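Local coordinates for O-phospho-L-seryl-tRNA:Cys-tRNA synthase (Methanocaldococcus jannaschii DSM 2661, PDB 5X6B), which probably converts O-phosphoseryl-tRNA into cysteinyl-tRNA, using a covalently bound pyridoxal phosphate cofactor, at residues Y139-K144 / A162-E167; E178-V183 / K213-I218; V194-L199 / P225-C230. One frame throughout, in Å; residues are numbered along the deposited sequence.

Contact 1 (Y139-K144 / A162-E167); sequences YVVLDK and AEVGYE
V141 holds CG1 anti to its backbone N (chi1 178°), while V164, at 172°, puts CG2 beside its own N, and these two methyls meet at 3.7 Å from V141 CG1 to V164 CG2, the side chains crossing at a slant. They sit on two strands of a beta-alpha-beta unit, 139-143 and 160-166, joined by helix 148-156. The strands run parallel in the mixed sheet of the large domain, and 160-166 is the outermost one on this side within the chain.

On the other face, the CG of L142 lies between its backbone N and carbonyl carbon (chi1 46°). This carries CD1 alongside the side chain of E163, pointing the same way, and leaves it 4.0 Å from E163 CG. Helix 148-156 packs on L142 here, while Y180 of helix 179-188 touches V141 and V164 on the opposite side.

The backbones hold the register. A162 N donates to V140 O at 3.0 Å, and A162 O in turn receives L142 N at 3.1 Å in a nearly straight bond. V164 N follows onto L142 O at 2.7 Å. Past the regular pairing, K144 N gives V164 O only a weak bond at 2.9 Å. At the start of the pair, the edge of the Y139 ring faces A162 N.

K144 crosses E163 at about a right angle, its CG lying against OE1 and CB of E163. K144 NZ stays 4.7 Å from E163 OE1, too far for a salt bridge, and E163 OE2 has a weak bond to the Y151 hydroxyl. The Y166 hydroxyl is hydrogen-bonded to N145 OD1, and midway along the lysine K144 CD lies 4.0 Å from Y166 CE2, obliquely placed to the ring.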
ATOM      1  N   TYR B 139      -5.631  33.132 -11.998  1.00 64.73           N
ATOM      2  CA  TYR B 139      -6.104  32.305 -13.090  1.00 67.38           C
ATOM      3  C   TYR B 139      -5.139  31.154 -13.327  1.00 72.15           C
ATOM      4  O   TYR B 139      -3.919  31.346 -13.352  1.00 70.86           O
ATOM      5  CB  TYR B 139      -6.282  33.135 -14.367  1.00 78.96           C
ATOM      6  CG  TYR B 139      -7.683  33.683 -14.550  1.00 72.56           C
ATOM      7  CD1 TYR B 139      -8.592  33.052 -15.391  1.00 60.28           C
ATOM      8  CD2 TYR B 139      -8.100  34.825 -13.878  1.00 73.33           C
ATOM      9  CE1 TYR B 139      -9.873  33.543 -15.562  1.00 71.70           C
ATOM     10  CE2 TYR B 139      -9.386  35.320 -14.041  1.00 67.26           C
ATOM     11  CZ  TYR B 139     -10.265  34.678 -14.886  1.00 66.05           C
ATOM     12  OH  TYR B 139     -11.541  35.170 -15.049  1.00 71.47           O
ATOM     13  N   VAL B 140      -5.694  29.954 -13.458  1.00 55.87           N
ATOM     14  CA  VAL B 140      -4.926  28.792 -13.877  1.00 69.83           C
ATOM     15  C   VAL B 140      -5.137  28.572 -15.368  1.00 55.74           C
ATOM     16  O   VAL B 140      -6.270  28.410 -15.826  1.00 61.64           O
ATOM     17  CB  VAL B 140      -5.328  27.515 -13.103  1.00 69.96           C
ATOM     18  CG1 VAL B 140      -4.710  26.283 -13.746  1.00 50.17           C
ATOM     19  CG2 VAL B 140      -4.908  27.621 -11.651  1.00 65.28           C
ATOM     20  N   VAL B 141      -4.047  28.581 -16.127  1.00 59.64           N
ATOM     21  CA  VAL B 141      -4.140  28.359 -17.565  1.00 70.53           C
ATOM     22  C   VAL B 141      -3.812  26.902 -17.888  1.00 66.01           C
ATOM     23  O   VAL B 141      -2.693  26.445 -17.659  1.00 58.42           O
ATOM     24  CB  VAL B 141      -3.203  29.305 -18.343  1.00 70.23           C
ATOM     25  CG1 VAL B 141      -3.273  29.021 -19.831  1.00 70.24           C
ATOM     26  CG2 VAL B 141      -3.570  30.757 -18.062  1.00 66.46           C
ATOM     27  N   LEU B 142      -4.806  26.181 -18.406  1.00 59.06           N
ATOM     28  CA  LEU B 142      -4.672  24.756 -18.696  1.00 61.19           C
ATOM     29  C   LEU B 142      -5.272  24.392 -20.052  1.00 68.69           C
ATOM     30  O   LEU B 142      -6.061  25.153 -20.611  1.00 59.61           O
ATOM     31  CB  LEU B 142      -5.331  23.921 -17.590  1.00 59.45           C
ATOM     32  CG  LEU B 142      -6.727  24.308 -17.073  1.00 58.25           C
ATOM     33  CD1 LEU B 142      -7.848  23.871 -18.008  1.00 48.75           C
ATOM     34  CD2 LEU B 142      -6.962  23.733 -15.686  1.00 54.05           C
ATOM     35  N   ASP B 143      -4.904  23.222 -20.570  1.00 61.34           N
ATOM     36  CA  ASP B 143      -5.442  22.741 -21.843  1.00 65.31           C
ATOM     37  C   ASP B 143      -6.904  22.326 -21.703  1.00 42.61           C
ATOM     38  O   ASP B 143      -7.376  22.060 -20.607  1.00 52.22           O
ATOM     39  CB  ASP B 143      -4.612  21.566 -22.377  1.00 65.78           C
ATOM     40  CG  ASP B 143      -4.554  20.397 -21.406  1.00 59.06           C
ATOM     41  OD1 ASP B 143      -4.608  20.625 -20.181  1.00 81.38           O
ATOM     42  OD2 ASP B 143      -4.462  19.244 -21.870  1.00 88.50           O
ATOM     43  N   LYS B 144      -7.615  22.261 -22.821  1.00 53.37           N
ATOM     44  CA  LYS B 144      -9.029  21.901 -22.803  1.00 60.22           C
ATOM     45  C   LYS B 144      -9.241  20.407 -22.581  1.00 67.90           C
ATOM     46  O   LYS B 144     -10.362  19.963 -22.332  1.00 78.85           O
ATOM     47  CB  LYS B 144      -9.704  22.341 -24.106  1.00 66.77           C
ATOM     48  CG  LYS B 144     -10.866  23.291 -23.891  1.00 76.51           C
ATOM     49  CD  LYS B 144     -11.552  23.677 -25.191  1.00 86.24           C
ATOM     50  CE  LYS B 144     -11.405  25.175 -25.446  1.00 93.20           C
ATOM     51  NZ  LYS B 144     -12.337  25.684 -26.494  1.00 84.31           N
ATOM     52  N   ALA B 162      -8.821  29.276 -17.202  1.00 67.46           N
ATOM     53  CA  ALA B 162      -8.989  29.518 -18.630  1.00 67.52           C
ATOM     54  C   ALA B 162      -8.417  28.347 -19.435  1.00 74.75           C
ATOM     55  O   ALA B 162      -7.357  27.809 -19.099  1.00 65.86           O
ATOM     56  CB  ALA B 162      -8.323  30.821 -19.031  1.00 68.25           C
ATOM     57  N   GLU B 163      -9.118  27.965 -20.497  1.00 66.72           N
ATOM     58  CA  GLU B 163      -8.745  26.798 -21.292  1.00 58.64           C
ATOM     59  C   GLU B 163      -8.001  27.152 -22.579  1.00 65.27           C
ATOM     60  O   GLU B 163      -8.448  27.995 -23.355  1.00 66.77           O
ATOM     61  CB  GLU B 163      -9.992  25.976 -21.634  1.00 53.41           C
ATOM     62  CG  GLU B 163     -10.684  25.364 -20.423  1.00 59.32           C
ATOM     63  CD  GLU B 163     -12.027  24.747 -20.762  1.00 65.78           C
ATOM     64  OE1 GLU B 163     -12.582  25.071 -21.832  1.00 77.44           O
ATOM     65  OE2 GLU B 163     -12.526  23.932 -19.957  1.00 75.06           O
ATOM     66  N   VAL B 164      -6.863  26.497 -22.793  1.00 69.57           N
ATOM     67  CA  VAL B 164      -6.156  26.572 -24.067  1.00 57.61           C
ATOM     68  C   VAL B 164      -6.768  25.562 -25.030  1.00 50.46           C
ATOM     69  O   VAL B 164      -6.878  24.382 -24.711  1.00 73.14           O
ATOM     70  CB  VAL B 164      -4.653  26.298 -23.909  1.00 64.73           C
ATOM     71  CG1 VAL B 164      -3.991  26.180 -25.269  1.00 52.88           C
ATOM     72  CG2 VAL B 164      -3.999  27.390 -23.080  1.00 62.66           C
ATOM     73  N   GLY B 165      -7.168  26.030 -26.206  1.00 59.91           N
ATOM     74  CA  GLY B 165      -7.970  25.228 -27.112  1.00 59.46           C
ATOM     75  C   GLY B 165      -7.219  24.283 -28.032  1.00 69.65           C
ATOM     76  O   GLY B 165      -6.004  24.101 -27.926  1.00 68.46           O
ATOM     77  N   TYR B 166      -7.968  23.684 -28.952  1.00 59.04           N
ATOM     78  CA  TYR B 166      -7.437  22.691 -29.871  1.00 62.59           C
ATOM     79  C   TYR B 166      -6.713  23.281 -31.076  1.00 71.62           C
ATOM     80  O   TYR B 166      -7.117  24.305 -31.624  1.00 77.94           O
ATOM     81  CB  TYR B 166      -8.566  21.789 -30.370  1.00 68.40           C
ATOM     82  CG  TYR B 166      -9.216  20.970 -29.285  1.00 83.10           C
ATOM     83  CD1 TYR B 166      -8.617  19.807 -28.814  1.00 59.90           C
ATOM     84  CD2 TYR B 166     -10.429  21.354 -28.732  1.00 74.85           C
ATOM     85  CE1 TYR B 166      -9.208  19.053 -27.823  1.00 74.42           C
ATOM     86  CE2 TYR B 166     -11.029  20.606 -27.739  1.00 93.06           C
ATOM     87  CZ  TYR B 166     -10.416  19.457 -27.289  1.00 80.17           C
ATOM     88  OH  TYR B 166     -11.016  18.711 -26.301  1.00 77.32           O
ATOM     89  N   GLU B 167      -5.638  22.614 -31.475  1.00 74.16           N
ATOM     90  CA  GLU B 167      -5.001  22.838 -32.764  1.00 60.88           C
ATOM     91  C   GLU B 167      -5.890  22.211 -33.831  1.00 60.23           C
ATOM     92  O   GLU B 167      -5.854  22.581 -35.000  1.00 67.12           O
ATOM     93  CB  GLU B 167      -3.599  22.230 -32.775  1.00 62.76           C
ATOM     94  CG  GLU B 167      -2.780  22.482 -34.020  1.00 71.27           C
ATOM     95  CD  GLU B 167      -1.332  22.059 -33.839  1.00 85.46           C
ATOM     96  OE1 GLU B 167      -0.935  21.795 -32.684  1.00 83.49           O
ATOM     97  OE2 GLU B 167      -0.594  21.985 -34.845  1.00 89.56           O
TER

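Contact 2 (E178-V183 / K213-I218); sequences EGYKEV and KKVGKI
Y180 offers one face of its ring to V215, and this CH-pi contact is one of two parts of the meeting of helix 179-188 with helix 212-221. V215 CG1 stands 3.8 Å from the centroid of the Y180 ring, only 3° off the ring normal, so the methyl is almost exactly centred. The valine turns CG1 anti to its backbone N (chi1 -176°), and its second methyl then falls towards one side of the ring, with CG2 3.9 Å from Y180 CE2.

Aliphatic packing comes next, and I218 supplies it one turn further along its helix. I218 CD1 reaches 3.9 Å from Y180 CB and also lies 4.1 Å from E178 CA. The other branch takes a different neighbour: CG2 of I218 lies against the K181 backbone, 4.1 Å from K181 N, and close to K181 CB. I218 thus spreads along the backbone of 178-181 with both of its branches, while across this contact V215 meets the ring.

Charged groups contribute little across the gap. E178 OE2 and K214 NZ are opposite in sign but 6.6 Å apart, and the long K181 side chain leads away from the other helix. The polar end of Y180 is used elsewhere: its hydroxyl is hydrogen-bonded to the carbonyl oxygen of L198 in strand 194-200, which lies beneath both helices. Y180 and V215 both pack on I197 and L199 of that strand.

The short helical segments run 10.0 Å apart at closest approach, inclined by 32° with their N-to-C directions roughly aligned. With apolar contacts alone between them, the pairing rests on shape, and the fixed hydroxyl of Y180 probably helps keep its ring face turned to the valine.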
ATOM      1  N   GLU B 178       0.898  26.278 -28.622  1.00 81.95           N
ATOM      2  CA  GLU B 178       1.322  27.649 -28.863  1.00 80.29           C
ATOM      3  C   GLU B 178       0.231  28.624 -28.433  1.00 82.81           C
ATOM      4  O   GLU B 178       0.497  29.801 -28.191  1.00 82.69           O
ATOM      5  CB  GLU B 178       1.676  27.850 -30.339  1.00 78.89           C
ATOM      6  CG  GLU B 178       2.830  26.969 -30.830  1.00103.33           C
ATOM      7  CD  GLU B 178       2.407  25.541 -31.153  1.00 93.92           C
ATOM      8  OE1 GLU B 178       1.194  25.245 -31.107  1.00 94.69           O
ATOM      9  OE2 GLU B 178       3.292  24.711 -31.449  1.00 87.96           O
ATOM     10  N   GLY B 179      -0.995  28.117 -28.322  1.00 76.98           N
ATOM     11  CA  GLY B 179      -2.128  28.919 -27.900  1.00 77.27           C
ATOM     12  C   GLY B 179      -2.070  29.345 -26.442  1.00 75.55           C
ATOM     13  O   GLY B 179      -2.885  30.152 -25.993  1.00 72.89           O
ATOM     14  N   TYR B 180      -1.111  28.801 -25.700  1.00 71.77           N
ATOM     15  CA  TYR B 180      -0.922  29.176 -24.304  1.00 72.06           C
ATOM     16  C   TYR B 180      -0.554  30.647 -24.189  1.00 77.56           C
ATOM     17  O   TYR B 180      -0.986  31.326 -23.260  1.00 76.27           O
ATOM     18  CB  TYR B 180       0.160  28.314 -23.646  1.00 77.19           C
ATOM     19  CG  TYR B 180      -0.377  27.085 -22.948  1.00 71.18           C
ATOM     20  CD1 TYR B 180      -0.770  27.135 -21.616  1.00 77.03           C
ATOM     21  CD2 TYR B 180      -0.490  25.875 -23.619  1.00 78.57           C
ATOM     22  CE1 TYR B 180      -1.262  26.012 -20.972  1.00 77.57           C
ATOM     23  CE2 TYR B 180      -0.979  24.747 -22.986  1.00 77.75           C
ATOM     24  CZ  TYR B 180      -1.363  24.821 -21.664  1.00 78.18           C
ATOM     25  OH  TYR B 180      -1.852  23.698 -21.038  1.00 70.17           O
ATOM     26  N   LYS B 181       0.238  31.134 -25.140  1.00 76.34           N
ATOM     27  CA  LYS B 181       0.662  32.531 -25.135  1.00 83.85           C
ATOM     28  C   LYS B 181      -0.523  33.490 -25.274  1.00 80.34           C
ATOM     29  O   LYS B 181      -0.657  34.433 -24.491  1.00 70.81           O
ATOM     30  CB  LYS B 181       1.683  32.794 -26.249  1.00 73.41           C
ATOM     31  CG  LYS B 181       1.701  34.247 -26.707  1.00 88.27           C
ATOM     32  CD  LYS B 181       3.053  34.693 -27.244  1.00 89.00           C
ATOM     33  CE  LYS B 181       3.168  36.214 -27.184  1.00 87.08           C
ATOM     34  NZ  LYS B 181       4.378  36.746 -27.872  1.00 85.60           N
ATOM     35  N   GLU B 182      -1.385  33.242 -26.257  1.00 77.85           N
ATOM     36  CA  GLU B 182      -2.509  34.142 -26.530  1.00 85.91           C
ATOM     37  C   GLU B 182      -3.474  34.236 -25.355  1.00 83.21           C
ATOM     38  O   GLU B 182      -3.971  35.316 -25.044  1.00 89.48           O
ATOM     39  CB  GLU B 182      -3.274  33.706 -27.785  1.00 88.08           C
ATOM     40  CG  GLU B 182      -2.395  33.138 -28.888  1.00108.80           C
ATOM     41  CD  GLU B 182      -3.193  32.537 -30.035  1.00113.86           C
ATOM     42  OE1 GLU B 182      -4.443  32.589 -29.996  1.00117.04           O
ATOM     43  OE2 GLU B 182      -2.565  32.008 -30.977  1.00107.49           O
ATOM     44  N   VAL B 183      -3.728  33.107 -24.699  1.00 81.01           N
ATOM     45  CA  VAL B 183      -4.623  33.074 -23.549  1.00 84.31           C
ATOM     46  C   VAL B 183      -4.061  33.891 -22.386  1.00 83.50           C
ATOM     47  O   VAL B 183      -4.766  34.715 -21.793  1.00 67.66           O
ATOM     48  CB  VAL B 183      -4.880  31.627 -23.087  1.00 73.13           C
ATOM     49  CG1 VAL B 183      -5.708  31.612 -21.813  1.00 75.85           C
ATOM     50  CG2 VAL B 183      -5.580  30.841 -24.184  1.00 68.83           C
ATOM     51  N   LYS B 213       7.917  20.668 -23.609  1.00 67.31           N
ATOM     52  CA  LYS B 213       9.005  21.640 -23.623  1.00 66.04           C
ATOM     53  C   LYS B 213       8.536  22.988 -24.157  1.00 78.95           C
ATOM     54  O   LYS B 213       8.982  24.038 -23.695  1.00 80.29           O
ATOM     55  CB  LYS B 213      10.180  21.131 -24.460  1.00 56.41           C
ATOM     56  CG  LYS B 213      11.427  21.995 -24.342  1.00 68.25           C
ATOM     57  CD  LYS B 213      12.621  21.356 -25.031  1.00 75.76           C
ATOM     58  CE  LYS B 213      13.891  22.154 -24.787  1.00 75.06           C
ATOM     59  NZ  LYS B 213      15.079  21.511 -25.412  1.00 87.07           N
ATOM     60  N   LYS B 214       7.629  22.949 -25.128  1.00 79.41           N
ATOM     61  CA  LYS B 214       7.126  24.167 -25.751  1.00 68.78           C
ATOM     62  C   LYS B 214       6.337  25.010 -24.757  1.00 77.84           C
ATOM     63  O   LYS B 214       6.537  26.221 -24.669  1.00 87.66           O
ATOM     64  CB  LYS B 214       6.265  23.828 -26.972  1.00 65.94           C
ATOM     65  CG  LYS B 214       7.007  23.949 -28.306  1.00 93.06           C
ATOM     66  CD  LYS B 214       7.893  25.198 -28.356  1.00104.15           C
ATOM     67  CE  LYS B 214       8.253  25.584 -29.788  1.00 85.37           C
ATOM     68  NZ  LYS B 214       9.360  26.584 -29.822  1.00 92.70           N
ATOM     69  N   VAL B 215       5.446  24.370 -24.005  1.00 69.17           N
ATOM     70  CA  VAL B 215       4.684  25.076 -22.981  1.00 67.60           C
ATOM     71  C   VAL B 215       5.625  25.528 -21.872  1.00 61.47           C
ATOM     72  O   VAL B 215       5.405  26.553 -21.232  1.00 73.92           O
ATOM     73  CB  VAL B 215       3.560  24.199 -22.399  1.00 61.44           C
ATOM     74  CG1 VAL B 215       2.722  24.992 -21.419  1.00 57.95           C
ATOM     75  CG2 VAL B 215       2.682  23.655 -23.520  1.00 55.21           C
ATOM     76  N   GLY B 216       6.692  24.766 -21.666  1.00 67.98           N
ATOM     77  CA  GLY B 216       7.713  25.136 -20.705  1.00 70.28           C
ATOM     78  C   GLY B 216       8.430  26.403 -21.125  1.00 74.40           C
ATOM     79  O   GLY B 216       8.697  27.278 -20.301  1.00 81.00           O
ATOM     80  N   LYS B 217       8.736  26.510 -22.416  1.00 76.64           N
ATOM     81  CA  LYS B 217       9.453  27.674 -22.931  1.00 78.62           C
ATOM     82  C   LYS B 217       8.581  28.927 -22.939  1.00 71.94           C
ATOM     83  O   LYS B 217       9.069  30.024 -22.670  1.00 69.00           O
ATOM     84  CB  LYS B 217       9.997  27.394 -24.332  1.00 64.24           C
ATOM     85  CG  LYS B 217      11.244  26.530 -24.313  1.00 68.58           C
ATOM     86  CD  LYS B 217      11.956  26.517 -25.656  1.00 76.64           C
ATOM     87  CE  LYS B 217      11.040  26.045 -26.777  1.00 84.01           C
ATOM     88  NZ  LYS B 217      11.748  25.962 -28.087  1.00 96.63           N
ATOM     89  N   ILE B 218       7.297  28.760 -23.249  1.00 62.81           N
ATOM     90  CA  ILE B 218       6.333  29.846 -23.122  1.00 51.92           C
ATOM     91  C   ILE B 218       6.267  30.345 -21.679  1.00 65.40           C
ATOM     92  O   ILE B 218       6.276  31.550 -21.424  1.00 69.44           O
ATOM     93  CB  ILE B 218       4.925  29.407 -23.562  1.00 64.77           C
ATOM     94  CG1 ILE B 218       4.932  28.967 -25.027  1.00 51.21           C
ATOM     95  CG2 ILE B 218       3.912  30.530 -23.336  1.00 59.07           C
ATOM     96  CD1 ILE B 218       3.581  28.479 -25.519  1.00 61.22           C
TER

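Contact 3 (V194-L199 / P225-C230)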
ATOM      1  N   VAL B 194      -2.200  35.587 -13.799  1.00 84.73           N
ATOM      2  CA  VAL B 194      -2.046  34.158 -14.041  1.00 67.74           C
ATOM      3  C   VAL B 194      -1.022  33.584 -13.076  1.00 73.03           C
ATOM      4  O   VAL B 194       0.172  33.871 -13.179  1.00 64.59           O
ATOM      5  CB  VAL B 194      -1.612  33.864 -15.485  1.00 69.93           C
ATOM      6  CG1 VAL B 194      -1.311  32.381 -15.656  1.00 73.39           C
ATOM      7  CG2 VAL B 194      -2.690  34.309 -16.462  1.00 79.01           C
ATOM      8  N   GLY B 195      -1.499  32.776 -12.134  1.00 72.18           N
ATOM      9  CA  GLY B 195      -0.641  32.220 -11.108  1.00 75.26           C
ATOM     10  C   GLY B 195       0.031  30.926 -11.518  1.00 67.57           C
ATOM     11  O   GLY B 195       1.116  30.600 -11.035  1.00 57.72           O
ATOM     12  N   LEU B 196      -0.606  30.188 -12.421  1.00 62.97           N
ATOM     13  CA  LEU B 196      -0.106  28.872 -12.786  1.00 55.78           C
ATOM     14  C   LEU B 196      -0.446  28.449 -14.215  1.00 55.50           C
ATOM     15  O   LEU B 196      -1.585  28.593 -14.674  1.00 56.77           O
ATOM     16  CB  LEU B 196      -0.649  27.829 -11.805  1.00 63.75           C
ATOM     17  CG  LEU B 196      -0.120  26.399 -11.956  1.00 55.14           C
ATOM     18  CD1 LEU B 196       1.377  26.362 -11.708  1.00 46.04           C
ATOM     19  CD2 LEU B 196      -0.850  25.461 -11.010  1.00 63.38           C
ATOM     20  N   ILE B 197       0.556  27.915 -14.907  1.00 52.52           N
ATOM     21  CA  ILE B 197       0.341  27.268 -16.197  1.00 67.91           C
ATOM     22  C   ILE B 197       0.351  25.745 -16.037  1.00 59.84           C
ATOM     23  O   ILE B 197       1.289  25.173 -15.473  1.00 55.76           O
ATOM     24  CB  ILE B 197       1.405  27.688 -17.218  1.00 70.76           C
ATOM     25  CG1 ILE B 197       1.383  29.202 -17.399  1.00 69.92           C
ATOM     26  CG2 ILE B 197       1.167  26.998 -18.552  1.00 66.82           C
ATOM     27  CD1 ILE B 197       2.496  29.716 -18.258  1.00 80.62           C
ATOM     28  N   LEU B 198      -0.698  25.097 -16.534  1.00 61.13           N
ATOM     29  CA  LEU B 198      -0.876  23.659 -16.349  1.00 70.85           C
ATOM     30  C   LEU B 198      -1.032  22.927 -17.682  1.00 70.15           C
ATOM     31  O   LEU B 198      -1.839  23.318 -18.525  1.00 61.66           O
ATOM     32  CB  LEU B 198      -2.094  23.396 -15.454  1.00 68.80           C
ATOM     33  CG  LEU B 198      -2.393  21.971 -14.975  1.00 61.52           C
ATOM     34  CD1 LEU B 198      -3.003  22.013 -13.583  1.00 49.85           C
ATOM     35  CD2 LEU B 198      -3.330  21.243 -15.931  1.00 57.63           C
ATOM     36  N   LEU B 199      -0.262  21.860 -17.867  1.00 64.79           N
ATOM     37  CA  LEU B 199      -0.383  21.041 -19.069  1.00 69.69           C
ATOM     38  C   LEU B 199      -0.624  19.571 -18.729  1.00 64.80           C
ATOM     39  O   LEU B 199       0.206  18.926 -18.085  1.00 54.19           O
ATOM     40  CB  LEU B 199       0.868  21.170 -19.944  1.00 64.87           C
ATOM     41  CG  LEU B 199       0.906  20.254 -21.174  1.00 58.26           C
ATOM     42  CD1 LEU B 199      -0.257  20.546 -22.117  1.00 52.51           C
ATOM     43  CD2 LEU B 199       2.238  20.370 -21.900  1.00 49.32           C
ATOM     44  N   PRO B 225       4.780  30.178 -13.256  1.00 73.22           N
ATOM     45  CA  PRO B 225       5.022  28.798 -12.814  1.00 65.57           C
ATOM     46  C   PRO B 225       4.308  27.753 -13.673  1.00 63.74           C
ATOM     47  O   PRO B 225       3.137  27.926 -14.027  1.00 49.70           O
ATOM     48  CB  PRO B 225       4.475  28.792 -11.385  1.00 78.32           C
ATOM     49  CG  PRO B 225       4.645  30.198 -10.924  1.00 75.75           C
ATOM     50  CD  PRO B 225       4.394  31.054 -12.133  1.00 62.91           C
ATOM     51  N   PHE B 226       5.026  26.679 -13.995  1.00 67.55           N
ATOM     52  CA  PHE B 226       4.533  25.643 -14.896  1.00 59.94           C
ATOM     53  C   PHE B 226       4.420  24.288 -14.188  1.00 67.81           C
ATOM     54  O   PHE B 226       5.419  23.710 -13.745  1.00 44.32           O
ATOM     55  CB  PHE B 226       5.453  25.543 -16.119  1.00 62.79           C
ATOM     56  CG  PHE B 226       5.067  24.468 -17.108  1.00 59.77           C
ATOM     57  CD1 PHE B 226       3.740  24.246 -17.439  1.00 58.30           C
ATOM     58  CD2 PHE B 226       6.044  23.714 -17.744  1.00 62.10           C
ATOM     59  CE1 PHE B 226       3.389  23.268 -18.358  1.00 59.02           C
ATOM     60  CE2 PHE B 226       5.701  22.740 -18.670  1.00 55.84           C
ATOM     61  CZ  PHE B 226       4.372  22.517 -18.977  1.00 49.13           C
ATOM     62  N   LEU B 227       3.187  23.801 -14.076  1.00 56.96           N
ATOM     63  CA  LEU B 227       2.924  22.467 -13.548  1.00 65.22           C
ATOM     64  C   LEU B 227       2.560  21.502 -14.671  1.00 61.29           C
ATOM     65  O   LEU B 227       1.572  21.703 -15.383  1.00 60.08           O
ATOM     66  CB  LEU B 227       1.800  22.502 -12.509  1.00 66.90           C
ATOM     67  CG  LEU B 227       1.136  21.157 -12.199  1.00 64.66           C
ATOM     68  CD1 LEU B 227       2.104  20.212 -11.512  1.00 67.01           C
ATOM     69  CD2 LEU B 227      -0.113  21.350 -11.358  1.00 73.34           C
ATOM     70  N   LEU B 228       3.363  20.456 -14.827  1.00 70.66           N
ATOM     71  CA  LEU B 228       3.090  19.417 -15.815  1.00 62.58           C
ATOM     72  C   LEU B 228       2.381  18.236 -15.156  1.00 52.86           C
ATOM     73  O   LEU B 228       2.950  17.563 -14.293  1.00 47.28           O
ATOM     74  CB  LEU B 228       4.390  18.961 -16.483  1.00 53.80           C
ATOM     75  CG  LEU B 228       4.304  17.887 -17.570  1.00 56.34           C
ATOM     76  CD1 LEU B 228       3.435  18.334 -18.735  1.00 51.37           C
ATOM     77  CD2 LEU B 228       5.695  17.511 -18.045  1.00 46.10           C
ATOM     78  N   ASN B 229       1.130  18.002 -15.543  1.00 47.54           N
ATOM     79  CA  ASN B 229       0.373  16.878 -15.000  1.00 48.86           C
ATOM     80  C   ASN B 229       0.829  15.567 -15.613  1.00 59.51           C
ATOM     81  O   ASN B 229       0.337  15.155 -16.663  1.00 63.20           O
ATOM     82  CB  ASN B 229      -1.126  17.054 -15.234  1.00 48.03           C
ATOM     83  CG  ASN B 229      -1.943  15.936 -14.616  1.00 51.73           C
ATOM     84  OD1 ASN B 229      -1.431  15.145 -13.826  1.00 54.88           O
ATOM     85  ND2 ASN B 229      -3.218  15.859 -14.980  1.00 57.81           N
ATOM     86  N   CYS B 230       1.764  14.907 -14.943  1.00 55.19           N
ATOM     87  CA  CYS B 230       2.326  13.674 -15.453  1.00 56.57           C
ATOM     88  C   CYS B 230       1.601  12.432 -14.953  1.00 58.06           C
ATOM     89  O   CYS B 230       2.159  11.333 -14.955  1.00 55.61           O
ATOM     90  CB  CYS B 230       3.799  13.596 -15.096  1.00 61.89           C
ATOM     91  SG  CYS B 230       4.798  14.735 -16.050  1.00 64.30           S
TER
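Strands 194-200 and 226-229 are the two beta arms of a beta-alpha-beta unit around helix 212-221, parallel neighbours within the seven-stranded sheet of a fold-type I pyridoxal phosphate enzyme. P225 O accepts I197 N at 2.7 Å in a nearly straight bond (174°), and I197 O then takes L227 N. L227 O receives L199 N at 3.1 Å. N229 N closes the series on L199 O at 2.9 Å, holding the backbone there.

The face with L196, L198 and L227 packs against helix 122-132; there L198 CD1 meets L227 CD2 at 3.7 Å, the two leucines side by side. On the other face, F226 has CG anti to its backbone N (chi1 178°), which brings the ring edge to face I197 O and L199 CB, with CE1 3.6 Å from L199 CB. V215 of helix 212-221 packs on the same phenylalanine. L228 CD1 lies alongside L199 CD2 at 3.9 Å.

N229 ends the pairing at the cofactor: its ND2 is hydrogen-bonded to N1 of the pyridoxal-modified lysine at position 255, and its OD1 to A231 N. Bonds at both ends probably fix the amide's orientation where it meets the pyridine nitrogen.

Going from the N terminus, contact 1 closes first: 139-144 pairs with 162-167 after a short excursion through helix 148-156. Only then does contact 2 open at 178-183, so those two are in series, as are contacts 1 and 3. Contacts 2 and 3 cross: strand 194-200 opens contact 3, contact 2 closes over that strand at 213-218, and contact 3 closes at 226-229, completing its beta-alpha-beta unit. Strands 139-143 and 194-200 are sheet neighbours, with probable hydrogen bonds from V141 N to L196 O and from L198 N to V141 O, so contacts 1 and 3 are parts of one sheet. The helices of contact 2 cover one face of it.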